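Local coordinates for triosephosphate isomerase (Toxoplasma gondii, PDB 5UPR), which probably catalyses the interconversion of D-glyceraldehyde 3-phosphate and dihydroxyacetone phosphate in glycolysis and gluconeogenesis, as a homodimer, at the interface of chains A and B. Numbering follows the deposited sequence. Chains: chain A/B, Triosephosphate isomerase.

Contact 1: the interface of chains A and B. Residues chain A 109-112; chain B 74-75, 119, 122.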
# COMPACT_ATOMS: atom_id res chain seq x y z
N PHE A 109 -8.79 -2.19 8.33
CA PHE A 109 -7.79 -2.76 9.21
C PHE A 109 -7.54 -1.96 10.46
O PHE A 109 -7.25 -0.71 10.43
CB PHE A 109 -6.47 -2.85 8.44
CG PHE A 109 -6.55 -3.60 7.12
CD1 PHE A 109 -6.62 -5.00 7.09
CD2 PHE A 109 -6.63 -2.91 5.92
CE1 PHE A 109 -6.68 -5.67 5.88
CE2 PHE A 109 -6.70 -3.55 4.73
CZ PHE A 109 -6.73 -4.97 4.69
N GLY A 110 -7.51 -2.67 11.59
CA GLY A 110 -7.04 -2.11 12.87
C GLY A 110 -7.86 -0.95 13.41
O GLY A 110 -7.35 -0.13 14.15
N GLY A 111 -9.12 -0.85 13.00
CA GLY A 111 -9.95 0.29 13.42
C GLY A 111 -10.07 1.42 12.41
O GLY A 111 -10.90 2.31 12.57
N GLN A 112 -9.26 1.41 11.35
CA GLN A 112 -9.42 2.41 10.32
C GLN A 112 -10.61 1.96 9.45
O GLN A 112 -10.61 0.80 9.02
CB GLN A 112 -8.17 2.53 9.43
CG GLN A 112 -8.31 3.66 8.40
CD GLN A 112 -7.11 3.75 7.40
OE1 GLN A 112 -6.13 3.10 7.54
NE2 GLN A 112 -7.22 4.66 6.43
N THR B 74 -1.32 -1.75 10.51
CA THR B 74 -1.79 -2.13 11.86
C THR B 74 -1.67 -3.62 12.11
O THR B 74 -1.61 -4.03 13.25
CB THR B 74 -3.29 -1.80 12.04
OG1 THR B 74 -4.09 -2.39 11.02
CG2 THR B 74 -3.50 -0.31 12.01
N GLN B 75 -1.65 -4.42 11.05
CA GLN B 75 -1.57 -5.88 11.14
C GLN B 75 -0.10 -6.24 11.22
O GLN B 75 0.67 -5.94 10.29
CB GLN B 75 -2.24 -6.51 9.91
CG GLN B 75 -3.66 -5.99 9.69
CD GLN B 75 -4.54 -6.16 10.90
OE1 GLN B 75 -4.88 -7.28 11.24
NE2 GLN B 75 -4.86 -5.06 11.63
N VAL B 119 -5.19 4.64 15.56
CA VAL B 119 -4.65 3.80 14.48
C VAL B 119 -3.16 4.00 14.28
O VAL B 119 -2.39 3.01 14.14
CB VAL B 119 -5.45 4.00 13.17
CG1 VAL B 119 -4.74 3.41 11.97
CG2 VAL B 119 -6.86 3.33 13.37
N LYS B 122 -1.38 2.23 17.08
CA LYS B 122 -1.34 0.79 16.81
C LYS B 122 -0.25 0.44 15.80
O LYS B 122 0.48 -0.54 15.98
CB LYS B 122 -2.67 0.25 16.29
CG LYS B 122 -3.78 0.21 17.29
CD LYS B 122 -5.06 -0.40 16.73
CE LYS B 122 -6.09 -0.37 17.87
NZ LYS B 122 -7.36 -0.91 17.36
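B:Thr74 meets A:Gly110 with its hydroxyl set between its own backbone N and carbonyl carbon (chi1 54°), and B:Gln75 bends back at chi2 (-55°) to place its amide beside the same glycine. In this patch of the two-fold homodimer interface, the turn A:109-112 packs against the loop carrying these two residues and against helix 117-129 of chain B. NE2 of the B:Gln75 amide donates to the B:Thr74 hydroxyl OG1 at 2.8 Å, a nearly straight bond (171° at H) with the acceptor in the amide plane. This bond should fix the rotation of the amide beside A:Gly110. CB of B:Thr74 lies against A:Gly110 CA at 3.8 Å, while OG1 stays 3.5 Å from A:Gly110 N. The aliphatic part of B:Gln75 crosses A:Phe109 at about a right angle, its CG 4.1 Å from the ring atom CD1. Two residues of helix 117-129 approach the same glycine at its carbonyl, B:Val119 also reaching A:Gln112. The CG2 methyl of B:Val119 lies 3.6 Å from A:Gly110 O. B:Lys122, extended beyond CG, brings its terminal amine nitrogen to this oxygen, and the hydrogen bond from NZ to A:Gly110 O is weak at 3.3 Å.

Contact 2: the interface of chains A and B. Residues chain A 77-79, 84-86, 89; chain B 18-20, 49.
Loop 3 of one triosephosphate isomerase subunit, the long interdigitating loop of the family's dimers, meets the segment around B:Cys18 of the other in a short antiparallel beta bridge. A:Gly79 N donates to B:Cys18 O at 3.0 Å. In return, B:Cys18 N donates to A:Gly79 O at 3.1 Å. The cysteine thiol, anti to its backbone N (chi1 -174°), points into the loop between the A:Glu84 carbonyl and the A:Ser86 side chain. Its bond from SG to A:Glu84 O is weak, and SG also lies 3.7 Å from A:Ser86 CB. A:Ser86 OG in turn accepts a bond from A:Met89 N at 3.3 Å, tying the loop to the start of helix 87-92. The selenomethionine A:Met89 bends at chi3 (-78°), bringing its methyl CE tightly against B:Pro49 CG at 3.5 Å. The methyl sits between this proline and the B:18-19 backbone, with CE 3.3 Å from B:Asn19 N. On the other flank the A:Tyr78 ring presents its edge to B:Cys18 O, which lies in the ring plane. A water bridges A:Met89 O, at 2.8 Å from the water oxygen, and the B:Gly20 carbonyl. The paired backbones and the enclosed cysteine help hold the loop of one subunit in its partner, and so should contribute to the stability of the homodimer.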
# COMPACT_ATOMS: atom_id res chain seq x y z
N ALA A 77 -2.41 9.94 -10.24
CA ALA A 77 -1.15 10.30 -10.89
C ALA A 77 -0.01 10.37 -9.82
O ALA A 77 -0.14 9.74 -8.81
CB ALA A 77 -1.30 11.63 -11.59
N TYR A 78 1.08 11.06 -10.09
CA TYR A 78 2.16 11.25 -9.10
C TYR A 78 1.85 12.53 -8.26
O TYR A 78 1.26 13.48 -8.74
CB TYR A 78 3.53 11.45 -9.80
CG TYR A 78 3.97 10.25 -10.65
CD1 TYR A 78 4.28 9.07 -10.03
CD2 TYR A 78 4.11 10.32 -12.03
CE1 TYR A 78 4.74 7.97 -10.75
CE2 TYR A 78 4.56 9.21 -12.78
CZ TYR A 78 4.81 8.02 -12.13
OH TYR A 78 5.26 6.86 -12.76
N GLY A 79 2.26 12.50 -7.01
CA GLY A 79 2.20 13.64 -6.14
C GLY A 79 2.32 13.30 -4.67
O GLY A 79 2.90 12.26 -4.30
N GLU A 84 1.01 5.71 -0.70
CA GLU A 84 0.12 5.32 -1.79
C GLU A 84 0.98 4.99 -3.04
O GLU A 84 1.95 5.67 -3.33
CB GLU A 84 -0.86 6.45 -2.14
CG GLU A 84 -1.83 6.85 -0.99
CD GLU A 84 -2.82 5.72 -0.68
OE1 GLU A 84 -3.71 5.42 -1.55
OE2 GLU A 84 -2.65 5.10 0.38
N LEU A 85 0.57 3.92 -3.77
CA LEU A 85 1.00 3.61 -5.11
C LEU A 85 -0.18 3.98 -6.06
O LEU A 85 -1.25 3.32 -6.08
CB LEU A 85 1.29 2.10 -5.23
CG LEU A 85 2.28 1.58 -4.16
CD1 LEU A 85 2.58 0.08 -4.44
CD2 LEU A 85 3.67 2.29 -4.15
N SER A 86 0.04 5.00 -6.88
CA SER A 86 -0.95 5.42 -7.87
C SER A 86 -0.99 4.49 -9.09
O SER A 86 0.01 3.79 -9.43
CB SER A 86 -0.66 6.84 -8.31
OG SER A 86 0.58 6.93 -8.98
N MSE A 89 1.81 5.26 -11.51
CA MSE A 89 3.10 4.68 -11.10
C MSE A 89 3.18 3.21 -11.44
O MSE A 89 4.23 2.70 -11.95
CB MSE A 89 3.26 4.89 -9.57
CG MSE A 89 4.57 4.34 -9.09
SE MSE A 89 4.72 4.44 -7.16
CE MSE A 89 5.13 6.35 -7.00
N CYS B 18 4.53 9.79 -3.44
CA CYS B 18 4.02 8.99 -4.54
C CYS B 18 4.66 9.53 -5.85
O CYS B 18 3.98 10.08 -6.76
CB CYS B 18 2.51 9.02 -4.60
SG CYS B 18 1.80 7.93 -5.82
N ASN B 19 5.96 9.36 -5.90
CA ASN B 19 6.83 9.80 -7.00
C ASN B 19 7.90 8.73 -7.15
O ASN B 19 8.52 8.28 -6.18
CB ASN B 19 7.50 11.16 -6.71
CG ASN B 19 6.49 12.29 -6.54
OD1 ASN B 19 5.93 12.82 -7.51
ND2 ASN B 19 6.14 12.62 -5.28
N GLY B 20 8.10 8.31 -8.36
CA GLY B 20 9.13 7.29 -8.64
C GLY B 20 8.89 6.51 -9.88
O GLY B 20 7.75 6.13 -10.15
N PRO B 49 8.75 4.83 -2.73
CA PRO B 49 7.54 4.05 -2.79
C PRO B 49 7.92 2.57 -2.68
O PRO B 49 9.00 2.17 -3.14
CB PRO B 49 6.92 4.40 -4.18
CG PRO B 49 7.61 5.61 -4.64
CD PRO B 49 8.99 5.57 -3.99
O HOH W 1 6.74 3.91 -11.97

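Contact 3: the interface of chains A and B. Residues chain A 20, 22, 51-52, 55; chain B 54, 89, 93.
B:Lys93 stretches over to chain A, its aliphatic stem running past the rim of A:Phe52 in the opposite direction and its NZ ending at the A:Thr22 hydroxyl. CD lies 3.8 Å from the ring atom CE1 of A:Phe52, and NZ donates to A:Thr22 OG1 at 3.0 Å. The lysine leaves its backbone with CG anti to N (chi1 180°) and bends at chi2 (60°), which turns the chain across toward the threonine. The close-packed part is B:Lys93 and the selenomethionine B:Met89 against A:Phe52 and A:Leu51; CG of B:Met89 is 4.1 Å from A:Phe52 CE2. Behind the threonine, A:Gln55 NE2 donates to A:Thr22 O at 3.0 Å; the acceptor lies in the amide plane of A:Gln55, a second-shell bond that probably steadies the start of helix 22-34. The side toward B:Ser54 is looser and bridged by water. A:Leu51 O binds two waters: one also touches A:Gln55 N and the B:Ser54 hydroxyl, the other B:Ser54 N, 2.9 Å from the water oxygen. Separately, at the edge of the A:Phe52 ring and in its plane, a water joins A:Gly20 O to B:Met89 O. The site brings the start of helix 22-34, the 3-10 helix 50-52 and helix 53-59 of one subunit against helix 87-92, the residue after it and helix 53-59 of the other.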
# COMPACT_ATOMS: atom_id res chain seq x y z
N GLY A 20 5.01 -13.19 2.15
CA GLY A 20 6.13 -13.06 1.21
C GLY A 20 7.43 -12.70 1.92
O GLY A 20 7.45 -11.87 2.83
N THR A 22 11.89 -12.64 0.38
CA THR A 22 12.70 -12.71 -0.84
C THR A 22 12.81 -14.19 -1.30
O THR A 22 12.58 -14.50 -2.47
CB THR A 22 14.09 -12.10 -0.62
OG1 THR A 22 13.93 -10.74 -0.25
CG2 THR A 22 14.89 -12.12 -1.93
N LEU A 51 6.32 -4.91 -2.27
CA LEU A 51 7.78 -4.98 -2.04
C LEU A 51 8.53 -5.94 -2.97
O LEU A 51 9.70 -5.70 -3.27
CB LEU A 51 8.07 -5.41 -0.59
CG LEU A 51 7.75 -4.49 0.55
CD1 LEU A 51 8.14 -5.12 1.88
CD2 LEU A 51 8.49 -3.11 0.44
N PHE A 52 7.85 -7.01 -3.41
CA PHE A 52 8.39 -8.12 -4.18
C PHE A 52 8.01 -8.12 -5.68
O PHE A 52 8.46 -9.00 -6.43
CB PHE A 52 7.95 -9.47 -3.53
CG PHE A 52 8.38 -9.60 -2.09
CD1 PHE A 52 9.72 -9.77 -1.79
CD2 PHE A 52 7.47 -9.41 -1.04
CE1 PHE A 52 10.14 -9.82 -0.45
CE2 PHE A 52 7.87 -9.45 0.26
CZ PHE A 52 9.22 -9.64 0.59
N GLN A 55 11.03 -8.04 -8.24
CA GLN A 55 11.76 -9.30 -8.24
C GLN A 55 11.02 -10.36 -9.10
O GLN A 55 11.64 -11.11 -9.88
CB GLN A 55 11.88 -9.82 -6.79
CG GLN A 55 12.55 -11.20 -6.63
CD GLN A 55 12.51 -11.75 -5.21
OE1 GLN A 55 12.28 -11.04 -4.26
NE2 GLN A 55 12.71 -13.03 -5.09
N SER B 54 13.49 -2.35 -3.08
CA SER B 54 14.50 -3.36 -3.30
C SER B 54 15.60 -2.92 -4.29
O SER B 54 16.77 -3.27 -4.11
CB SER B 54 13.91 -4.70 -3.79
OG SER B 54 13.45 -4.60 -5.09
N MSE B 89 6.98 -8.20 7.75
CA MSE B 89 7.45 -8.36 6.37
C MSE B 89 8.57 -7.35 6.04
O MSE B 89 9.59 -7.67 5.37
CB MSE B 89 6.26 -8.14 5.40
CG MSE B 89 6.67 -8.33 3.97
SE MSE B 89 5.08 -7.82 2.85
CE MSE B 89 4.11 -9.50 2.99
N LYS B 93 12.52 -8.10 5.15
CA LYS B 93 13.11 -7.64 3.89
C LYS B 93 14.32 -6.69 4.15
O LYS B 93 14.82 -6.09 3.25
CB LYS B 93 11.95 -6.99 3.06
CG LYS B 93 12.28 -6.42 1.69
CD LYS B 93 12.83 -7.46 0.78
CE LYS B 93 12.94 -7.00 -0.68
NZ LYS B 93 13.80 -7.98 -1.43
O HOH W 2 9.78 -10.16 4.07
O HOH W 3 11.17 -6.69 -5.49
O HOH W 4 10.66 -3.08 -3.28

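The C-alpha centres of contacts 1 and 2 lie about 23 Å apart, those of contacts 1 and 3 about 22 Å, and those of contacts 2 and 3 about 19 Å. Contacts 2 and 3 share Gly20 and Met89 with the chains exchanged, so each selenomethionine belongs to both kinds of site through the two-fold symmetry. Contact 1 uses Thr74 and Gln75 of chain B, close in sequence to Tyr78 and Gly79, which contact 2 takes from chain A; with the chains exchanged, the loop would meet its partner at both places. Each contact recurs in this way, spreading the attachment across the homodimer interface.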